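Long-range contacts in hypothetical protein PH1109 (Pyrococcus horikoshii, PDB 2E6U), which is of unknown function but binds coenzyme A with a Rossmann-like CoA-binding domain: residues A[17-22]-A[104-109]; A[39-44]-A[132-137]. All coordinates share one frame; numbering follows the deposited sequence.

Interaction 1: A[17-22]-A[104-109]. With COA (coenzyme A), chain F.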
loop_
_atom_site.group_PDB
_atom_site.type_symbol
_atom_site.label_atom_id
_atom_site.label_comp_id
_atom_site.label_asym_id
_atom_site.label_seq_id
_atom_site.Cartn_x
_atom_site.Cartn_y
_atom_site.Cartn_z
ATOM N N GLU A 17 13.282 0.879 6.527
ATOM C CA GLU A 17 13.520 2.131 5.803
ATOM C C GLU A 17 12.254 2.656 5.122
ATOM O O GLU A 17 11.921 3.829 5.224
ATOM C CB GLU A 17 14.640 1.955 4.773
ATOM C CG GLU A 17 15.994 1.773 5.422
ATOM C CD GLU A 17 17.111 1.379 4.460
ATOM O OE1 GLU A 17 16.845 1.036 3.287
ATOM O OE2 GLU A 17 18.278 1.410 4.900
ATOM N N ILE A 18 11.542 1.770 4.440
ATOM C CA ILE A 18 10.253 2.145 3.837
ATOM C C ILE A 18 9.274 2.684 4.887
ATOM O O ILE A 18 8.637 3.725 4.681
ATOM C CB ILE A 18 9.630 0.943 3.089
ATOM C CG1 ILE A 18 10.516 0.582 1.885
ATOM C CG2 ILE A 18 8.171 1.253 2.683
ATOM C CD1 ILE A 18 10.155 -0.793 1.217
ATOM N N LEU A 19 9.129 1.966 5.996
ATOM C CA LEU A 19 8.150 2.324 7.031
ATOM C C LEU A 19 8.519 3.618 7.755
ATOM O O LEU A 19 7.649 4.301 8.309
ATOM C CB LEU A 19 8.047 1.192 8.038
ATOM C CG LEU A 19 6.951 0.100 7.959
ATOM C CD1 LEU A 19 6.015 0.107 6.749
ATOM C CD2 LEU A 19 7.401 -1.258 8.341
ATOM N N THR A 20 9.812 3.937 7.763
ATOM C CA THR A 20 10.298 5.145 8.438
ATOM C C THR A 20 10.157 6.394 7.581
ATOM O O THR A 20 9.780 7.481 8.076
ATOM C CB THR A 20 11.799 4.961 8.812
ATOM O OG1 THR A 20 11.905 3.858 9.728
ATOM C CG2 THR A 20 12.329 6.248 9.483
ATOM N N ARG A 21 10.459 6.235 6.297
ATOM C CA ARG A 21 10.578 7.341 5.364
ATOM C C ARG A 21 9.302 7.637 4.557
ATOM O O ARG A 21 8.938 8.805 4.367
ATOM C CB ARG A 21 11.767 7.062 4.425
ATOM C CG ARG A 21 11.860 7.939 3.187
ATOM C CD ARG A 21 12.067 9.410 3.535
ATOM N NE ARG A 21 12.092 10.252 2.341
ATOM C CZ ARG A 21 11.014 10.699 1.683
ATOM N NH1 ARG A 21 9.782 10.388 2.088
ATOM N NH2 ARG A 21 11.164 11.442 0.598
ATOM N N TYR A 22 8.648 6.581 4.047
ATOM C CA TYR A 22 7.551 6.747 3.093
ATOM C C TYR A 22 6.209 6.638 3.801
ATOM O O TYR A 22 5.645 5.537 3.935
ATOM C CB TYR A 22 7.668 5.693 1.996
ATOM C CG TYR A 22 8.866 5.887 1.069
ATOM C CD1 TYR A 22 9.204 7.143 0.581
ATOM C CD2 TYR A 22 9.627 4.790 0.640
ATOM C CE1 TYR A 22 10.265 7.326 -0.313
ATOM C CE2 TYR A 22 10.690 4.963 -0.239
ATOM C CZ TYR A 22 11.009 6.234 -0.704
ATOM O OH TYR A 22 12.064 6.404 -1.565
ATOM N N VAL A 104 6.776 3.193 -4.017
ATOM C CA VAL A 104 6.593 1.842 -3.509
ATOM C C VAL A 104 5.196 1.364 -3.855
ATOM O O VAL A 104 4.228 2.099 -3.636
ATOM C CB VAL A 104 6.772 1.782 -1.968
ATOM C CG1 VAL A 104 6.441 0.367 -1.391
ATOM C CG2 VAL A 104 8.193 2.236 -1.555
ATOM N N VAL A 105 5.088 0.140 -4.382
ATOM C CA VAL A 105 3.787 -0.530 -4.516
ATOM C C VAL A 105 3.796 -1.647 -3.487
ATOM O O VAL A 105 4.751 -2.446 -3.448
ATOM C CB VAL A 105 3.543 -1.105 -5.952
ATOM C CG1 VAL A 105 2.276 -1.973 -5.996
ATOM C CG2 VAL A 105 3.426 0.013 -6.972
ATOM N N TRP A 106 2.775 -1.687 -2.630
ATOM C CA TRP A 106 2.723 -2.666 -1.541
ATOM C C TRP A 106 1.508 -3.587 -1.725
ATOM O O TRP A 106 0.365 -3.170 -1.503
ATOM C CB TRP A 106 2.675 -1.966 -0.165
ATOM C CG TRP A 106 2.825 -2.849 1.048
ATOM C CD1 TRP A 106 2.027 -3.918 1.389
ATOM C CD2 TRP A 106 3.822 -2.752 2.097
ATOM N NE1 TRP A 106 2.466 -4.482 2.557
ATOM C CE2 TRP A 106 3.565 -3.797 3.010
ATOM C CE3 TRP A 106 4.902 -1.871 2.352
ATOM C CZ2 TRP A 106 4.335 -4.002 4.172
ATOM C CZ3 TRP A 106 5.671 -2.071 3.499
ATOM C CH2 TRP A 106 5.384 -3.130 4.399
ATOM N N PHE A 107 1.775 -4.840 -2.119
ATOM C CA PHE A 107 0.723 -5.873 -2.252
ATOM C C PHE A 107 0.411 -6.519 -0.895
ATOM O O PHE A 107 1.232 -7.300 -0.340
ATOM C CB PHE A 107 1.162 -6.956 -3.260
ATOM C CG PHE A 107 1.284 -6.482 -4.670
ATOM C CD1 PHE A 107 0.175 -6.465 -5.506
ATOM C CD2 PHE A 107 2.518 -6.081 -5.187
ATOM C CE1 PHE A 107 0.281 -6.040 -6.830
ATOM C CE2 PHE A 107 2.655 -5.663 -6.504
ATOM C CZ PHE A 107 1.529 -5.644 -7.356
ATOM N N GLN A 108 -0.767 -6.225 -0.345
ATOM C CA GLN A 108 -1.235 -6.860 0.902
ATOM C C GLN A 108 -1.590 -8.334 0.604
ATOM O O GLN A 108 -1.527 -8.725 -0.554
ATOM C CB GLN A 108 -2.460 -6.144 1.476
ATOM C CG GLN A 108 -2.162 -4.711 1.973
ATOM C CD GLN A 108 -1.603 -4.656 3.404
ATOM O OE1 GLN A 108 -1.976 -5.457 4.311
ATOM N NE2 GLN A 108 -0.772 -3.667 3.639
ATOM N N TYR A 109 -1.959 -9.121 1.622
ATOM C CA TYR A 109 -2.221 -10.560 1.387
ATOM C C TYR A 109 -3.372 -10.700 0.403
ATOM O O TYR A 109 -4.367 -9.977 0.494
ATOM C CB TYR A 109 -2.616 -11.325 2.649
ATOM C CG TYR A 109 -1.754 -11.136 3.871
ATOM C CD1 TYR A 109 -0.372 -11.093 3.787
ATOM C CD2 TYR A 109 -2.341 -11.070 5.136
ATOM C CE1 TYR A 109 0.415 -10.935 4.940
ATOM C CE2 TYR A 109 -1.564 -10.912 6.292
ATOM C CZ TYR A 109 -0.195 -10.855 6.177
ATOM O OH TYR A 109 0.556 -10.719 7.326
HETATM N N1A COA F . -11.135 0.510 -6.419
HETATM C C2A COA F . -10.948 0.696 -4.988
HETATM N N3A COA F . -11.683 -0.224 -4.139
HETATM C C4A COA F . -12.426 -1.208 -4.701
HETATM C C5A COA F . -12.520 -1.374 -6.088
HETATM C C6A COA F . -11.868 -0.485 -6.949
HETATM N N6A COA F . -11.935 -0.549 -8.327
HETATM N N7A COA F . -13.339 -2.441 -6.284
HETATM C C8A COA F . -13.726 -2.927 -5.088
HETATM N N9A COA F . -13.145 -2.164 -4.128
HETATM C C1B COA F . -13.319 -2.300 -2.683
HETATM C C2B COA F . -14.811 -2.496 -2.331
HETATM O O2B COA F . -15.535 -1.260 -2.236
HETATM C C3B COA F . -14.754 -3.307 -1.039
HETATM O O3B COA F . -15.069 -2.555 0.134
HETATM P P3B COA F . -16.579 -2.470 0.678
HETATM O O7A COA F . -17.406 -2.103 -0.550
HETATM O O8A COA F . -16.864 -3.858 1.202
HETATM O O9A COA F . -16.557 -1.432 1.783
HETATM C C4B COA F . -13.314 -3.788 -0.970
HETATM O O4B COA F . -12.744 -3.484 -2.219
HETATM C C5B COA F . -13.155 -5.297 -0.804
HETATM O O5B COA F . -14.055 -5.941 -1.713
HETATM P P1A COA F . -13.692 -7.415 -2.236
HETATM O O1A COA F . -12.400 -7.314 -2.993
HETATM O O2A COA F . -14.972 -7.844 -2.939
HETATM O O3A COA F . -13.526 -8.165 -0.847
HETATM P P2A COA F . -13.067 -9.685 -0.553
HETATM O O4A COA F . -13.139 -10.419 -1.852
HETATM O O5A COA F . -13.801 -10.075 0.700
HETATM O O6A COA F . -11.543 -9.498 -0.135
HETATM C CBP COA F . -9.413 -8.454 -0.445
HETATM C CCP COA F . -10.515 -9.273 -1.113
HETATM C CDP COA F . -9.921 -7.059 -0.055
HETATM C CEP COA F . -8.296 -8.260 -1.482
HETATM C CAP COA F . -8.939 -9.146 0.832
HETATM O OAP COA F . -8.358 -10.453 0.568
HETATM C C9P COA F . -7.956 -8.164 1.478
HETATM O O9P COA F . -8.474 -7.705 2.708
HETATM N N8P COA F . -6.600 -8.659 1.550
HETATM C C7P COA F . -5.602 -8.040 2.395
HETATM C C6P COA F . -5.607 -8.872 3.670
HETATM C C5P COA F . -4.447 -8.667 4.649
HETATM O O5P COA F . -3.327 -7.967 4.149
HETATM N N4P COA F . -4.847 -8.157 5.918
HETATM C C3P COA F . -3.824 -7.729 6.846
HETATM C C2P COA F . -4.153 -8.206 8.242
HETATM S S1P COA F . -2.650 -8.064 9.241
#
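The indole of W106 meets helix 12-21 with its six-membered ring. CG2 of I18 sits at the ring edge, near its plane, 4.2 Å from W106 CZ3, while CD1 of L19 comes obliquely to the same corner, 3.9 Å from W106 CZ3. W106 has CG anti to the backbone N (chi1 -171°), which sends the indole off the strand toward the helix, and its NE1 is satisfied by a hydrogen bond to R131 O. The phenol of Y22 carries R21 CG on one face, and V104 CG2 reaches it obliquely, 3.7 Å from Y22 CD2. No hydrogen bond crosses between the two segments: they join through apolar surfaces, one of them the ring of Y22 just past the helix end. At its far end the second segment turns to the ligand, where Y109 N donates to O5P of coenzyme A at 3.1 Å and Y109 O receives a weak bond from the ligand N8P. The pattern illustrates the helix-on-sheet layer of a Rossmann-like fold. The 17-21 segment of the helix crosses strand 104-107 at -114°, with axes 11.6 Å apart. I18 also rests on strand 126-129, Y22 touches strand 80-83, and L19 and W106 both reach M133 of helix 133-141.

Interaction 2: A[39-44]-A[132-137]; sequences NIVMKY and CMMREH. With COA (coenzyme A), chain F.
Helix-to-helix packing in the Rossmann-like fold is exemplified where Y44 of helix 37-47 meets M134 and H137 of helix 133-141, close to the thiol end of coenzyme A. The short helical segments run at 46° to each other with their axes 9.9 Å apart. The core is a Met-aromatic contact. M134 CG lies over the centre of one face of the Y44 ring in a CH-pi contact, 3.6 Å from the centroid and 13° off the normal. The sulfur follows obliquely, with M134 SD 4.2 Å from the same centroid. M134 runs extended from its backbone as far as SD, then bends at chi3 (86°), and this last turn lays CE 3.8 Å from I40 CG2, bringing the methyl close to the ligand thiol as well. The phenol end is tied differently: Y44 OH and H137 ND1 share a hydrogen bond of 2.7 Å, with each group at the other ring's edge. That bond holds the hydroxyl end of Y44 against helix 133-141, and H48 brings its own ring to both partners. V41, a buried residue three positions before Y44, packs CG2 3.8 Å from C132 SG and also touches M134 CB. C132 also meets the ligand, its SG 3.3 Å from S1P of coenzyme A. The cysteine is also the N-cap of helix 133-141: R135 N donates a capping hydrogen bond of 3.5 Å to C132 SG.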
loop_
_atom_site.group_PDB
_atom_site.type_symbol
_atom_site.label_atom_id
_atom_site.label_comp_id
_atom_site.label_asym_id
_atom_site.label_seq_id
_atom_site.Cartn_x
_atom_site.Cartn_y
_atom_site.Cartn_z
ATOM N N ASN A 39 -9.884 -1.466 6.643
ATOM C CA ASN A 39 -10.314 -0.535 7.695
ATOM C C ASN A 39 -9.367 -0.626 8.910
ATOM O O ASN A 39 -8.921 0.386 9.460
ATOM C CB ASN A 39 -11.767 -0.812 8.091
ATOM C CG ASN A 39 -12.301 0.184 9.107
ATOM O OD1 ASN A 39 -12.137 0.002 10.314
ATOM N ND2 ASN A 39 -12.963 1.226 8.631
ATOM N N ILE A 40 -9.056 -1.859 9.308
ATOM C CA ILE A 40 -8.192 -2.123 10.465
ATOM C C ILE A 40 -6.784 -1.550 10.229
ATOM O O ILE A 40 -6.251 -0.842 11.087
ATOM C CB ILE A 40 -8.108 -3.651 10.763
ATOM C CG1 ILE A 40 -9.509 -4.185 11.111
ATOM C CG2 ILE A 40 -7.092 -3.920 11.901
ATOM C CD1 ILE A 40 -9.594 -5.749 11.211
ATOM N N VAL A 41 -6.210 -1.813 9.063
ATOM C CA VAL A 41 -4.850 -1.341 8.744
ATOM C C VAL A 41 -4.843 0.197 8.604
ATOM O O VAL A 41 -3.893 0.854 9.066
ATOM C CB VAL A 41 -4.297 -2.036 7.463
ATOM C CG1 VAL A 41 -2.977 -1.410 6.988
ATOM C CG2 VAL A 41 -4.161 -3.576 7.709
ATOM N N MET A 42 -5.887 0.766 7.994
ATOM C CA MET A 42 -5.959 2.247 7.871
ATOM C C MET A 42 -5.966 2.900 9.257
ATOM O O MET A 42 -5.226 3.857 9.506
ATOM C CB MET A 42 -7.182 2.699 7.067
ATOM C CG MET A 42 -7.214 4.239 6.921
ATOM S SD MET A 42 -8.331 4.700 5.628
ATOM C CE MET A 42 -8.437 6.502 5.879
ATOM N N LYS A 43 -6.792 2.376 10.167
ATOM C CA LYS A 43 -6.876 2.914 11.524
ATOM C C LYS A 43 -5.498 2.835 12.212
ATOM O O LYS A 43 -5.018 3.810 12.821
ATOM C CB LYS A 43 -7.922 2.127 12.319
ATOM C CG LYS A 43 -8.588 2.859 13.513
ATOM C CD LYS A 43 -7.832 4.112 13.993
ATOM C CE LYS A 43 -8.670 5.047 14.885
ATOM N NZ LYS A 43 -9.022 6.352 14.182
ATOM N N TYR A 44 -4.849 1.685 12.077
ATOM C CA TYR A 44 -3.530 1.481 12.676
ATOM C C TYR A 44 -2.482 2.467 12.131
ATOM O O TYR A 44 -1.746 3.123 12.886
ATOM C CB TYR A 44 -3.072 0.042 12.424
ATOM C CG TYR A 44 -1.717 -0.257 13.011
ATOM C CD1 TYR A 44 -0.555 -0.034 12.280
ATOM C CD2 TYR A 44 -1.599 -0.775 14.299
ATOM C CE1 TYR A 44 0.717 -0.305 12.825
ATOM C CE2 TYR A 44 -0.339 -1.058 14.835
ATOM C CZ TYR A 44 0.803 -0.808 14.093
ATOM O OH TYR A 44 2.047 -1.099 14.632
ATOM N N CYS A 132 1.894 -7.313 5.267
ATOM C CA CYS A 132 0.944 -6.320 5.753
ATOM C C CYS A 132 1.710 -5.122 6.331
ATOM O O CYS A 132 2.631 -5.317 7.119
ATOM C CB CYS A 132 0.058 -6.923 6.838
ATOM S SG CYS A 132 -1.052 -5.722 7.626
ATOM N N MET A 133 1.334 -3.892 5.966
ATOM C CA MET A 133 1.989 -2.722 6.569
ATOM C C MET A 133 1.864 -2.671 8.091
ATOM O O MET A 133 2.815 -2.278 8.780
ATOM C CB MET A 133 1.443 -1.416 5.947
ATOM C CG MET A 133 1.942 -1.201 4.536
ATOM S SD MET A 133 1.614 0.513 3.943
ATOM C CE MET A 133 2.906 1.416 4.804
ATOM N N MET A 134 0.691 -3.029 8.614
ATOM C CA MET A 134 0.486 -3.071 10.058
ATOM C C MET A 134 1.382 -4.125 10.729
ATOM O O MET A 134 2.045 -3.851 11.735
ATOM C CB MET A 134 -0.978 -3.322 10.374
ATOM C CG MET A 134 -1.289 -3.607 11.836
ATOM S SD MET A 134 -3.045 -3.609 12.193
ATOM C CE MET A 134 -3.511 -5.303 11.807
ATOM N N ARG A 135 1.381 -5.334 10.180
ATOM C CA ARG A 135 2.148 -6.435 10.783
ATOM C C ARG A 135 3.639 -6.171 10.722
ATOM O O ARG A 135 4.343 -6.419 11.703
ATOM C CB ARG A 135 1.796 -7.764 10.127
ATOM C CG ARG A 135 0.379 -8.243 10.516
ATOM C CD ARG A 135 0.365 -9.023 11.836
ATOM N NE ARG A 135 -0.976 -9.503 12.189
ATOM C CZ ARG A 135 -1.702 -9.055 13.219
ATOM N NH1 ARG A 135 -1.234 -8.102 14.028
ATOM N NH2 ARG A 135 -2.903 -9.568 13.453
ATOM N N GLU A 136 4.110 -5.653 9.592
ATOM C CA GLU A 136 5.527 -5.299 9.433
ATOM C C GLU A 136 5.902 -4.144 10.367
ATOM O O GLU A 136 6.983 -4.158 10.967
ATOM C CB GLU A 136 5.864 -4.951 7.981
ATOM C CG GLU A 136 5.834 -6.161 7.030
ATOM C CD GLU A 136 6.851 -7.241 7.430
ATOM O OE1 GLU A 136 6.526 -8.080 8.292
ATOM O OE2 GLU A 136 7.967 -7.229 6.884
ATOM N N HIS A 137 5.012 -3.157 10.500
ATOM C CA HIS A 137 5.253 -2.061 11.455
ATOM C C HIS A 137 5.337 -2.593 12.892
ATOM O O HIS A 137 6.254 -2.220 13.628
ATOM C CB HIS A 137 4.140 -1.005 11.382
ATOM C CG HIS A 137 4.420 0.223 12.197
ATOM N ND1 HIS A 137 4.065 0.339 13.525
ATOM C CD2 HIS A 137 4.997 1.400 11.857
ATOM C CE1 HIS A 137 4.419 1.536 13.968
ATOM N NE2 HIS A 137 5.004 2.190 12.983
HETATM N N1A COA F . -11.135 0.510 -6.419
HETATM C C2A COA F . -10.948 0.696 -4.988
HETATM N N3A COA F . -11.683 -0.224 -4.139
HETATM C C4A COA F . -12.426 -1.208 -4.701
HETATM C C5A COA F . -12.520 -1.374 -6.088
HETATM C C6A COA F . -11.868 -0.485 -6.949
HETATM N N6A COA F . -11.935 -0.549 -8.327
HETATM N N7A COA F . -13.339 -2.441 -6.284
HETATM C C8A COA F . -13.726 -2.927 -5.088
HETATM N N9A COA F . -13.145 -2.164 -4.128
HETATM C C1B COA F . -13.319 -2.300 -2.683
HETATM C C2B COA F . -14.811 -2.496 -2.331
HETATM O O2B COA F . -15.535 -1.260 -2.236
HETATM C C3B COA F . -14.754 -3.307 -1.039
HETATM O O3B COA F . -15.069 -2.555 0.134
HETATM P P3B COA F . -16.579 -2.470 0.678
HETATM O O7A COA F . -17.406 -2.103 -0.550
HETATM O O8A COA F . -16.864 -3.858 1.202
HETATM O O9A COA F . -16.557 -1.432 1.783
HETATM C C4B COA F . -13.314 -3.788 -0.970
HETATM O O4B COA F . -12.744 -3.484 -2.219
HETATM C C5B COA F . -13.155 -5.297 -0.804
HETATM O O5B COA F . -14.055 -5.941 -1.713
HETATM P P1A COA F . -13.692 -7.415 -2.236
HETATM O O1A COA F . -12.400 -7.314 -2.993
HETATM O O2A COA F . -14.972 -7.844 -2.939
HETATM O O3A COA F . -13.526 -8.165 -0.847
HETATM P P2A COA F . -13.067 -9.685 -0.553
HETATM O O4A COA F . -13.139 -10.419 -1.852
HETATM O O5A COA F . -13.801 -10.075 0.700
HETATM O O6A COA F . -11.543 -9.498 -0.135
HETATM C CBP COA F . -9.413 -8.454 -0.445
HETATM C CCP COA F . -10.515 -9.273 -1.113
HETATM C CDP COA F . -9.921 -7.059 -0.055
HETATM C CEP COA F . -8.296 -8.260 -1.482
HETATM C CAP COA F . -8.939 -9.146 0.832
HETATM O OAP COA F . -8.358 -10.453 0.568
HETATM C C9P COA F . -7.956 -8.164 1.478
HETATM O O9P COA F . -8.474 -7.705 2.708
HETATM N N8P COA F . -6.600 -8.659 1.550
HETATM C C7P COA F . -5.602 -8.040 2.395
HETATM C C6P COA F . -5.607 -8.872 3.670
HETATM C C5P COA F . -4.447 -8.667 4.649
HETATM O O5P COA F . -3.327 -7.967 4.149
HETATM N N4P COA F . -4.847 -8.157 5.918
HETATM C C3P COA F . -3.824 -7.729 6.846
HETATM C C2P COA F . -4.153 -8.206 8.242
HETATM S S1P COA F . -2.650 -8.064 9.241
#

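Interactions 1 and 2 have centres about 11 Å apart and meet through W106 and M133, whose CE2 and CG atoms come within 3.4 Å. The indole bond to the R131 carbonyl ties the strand of interaction 1 to the residue before C132. Coenzyme A connects them again. Its pantetheine arm is bonded to the backbone of Y109, just past strand 104-107, once well and once weakly, and its thiol end lies among C132, M134 and R135. S31, K33 and R36 are among the residues that hydrogen-bond to it besides. Segments 104-109 and 132-137 thus each carry both a packing contact and a contact with coenzyme A.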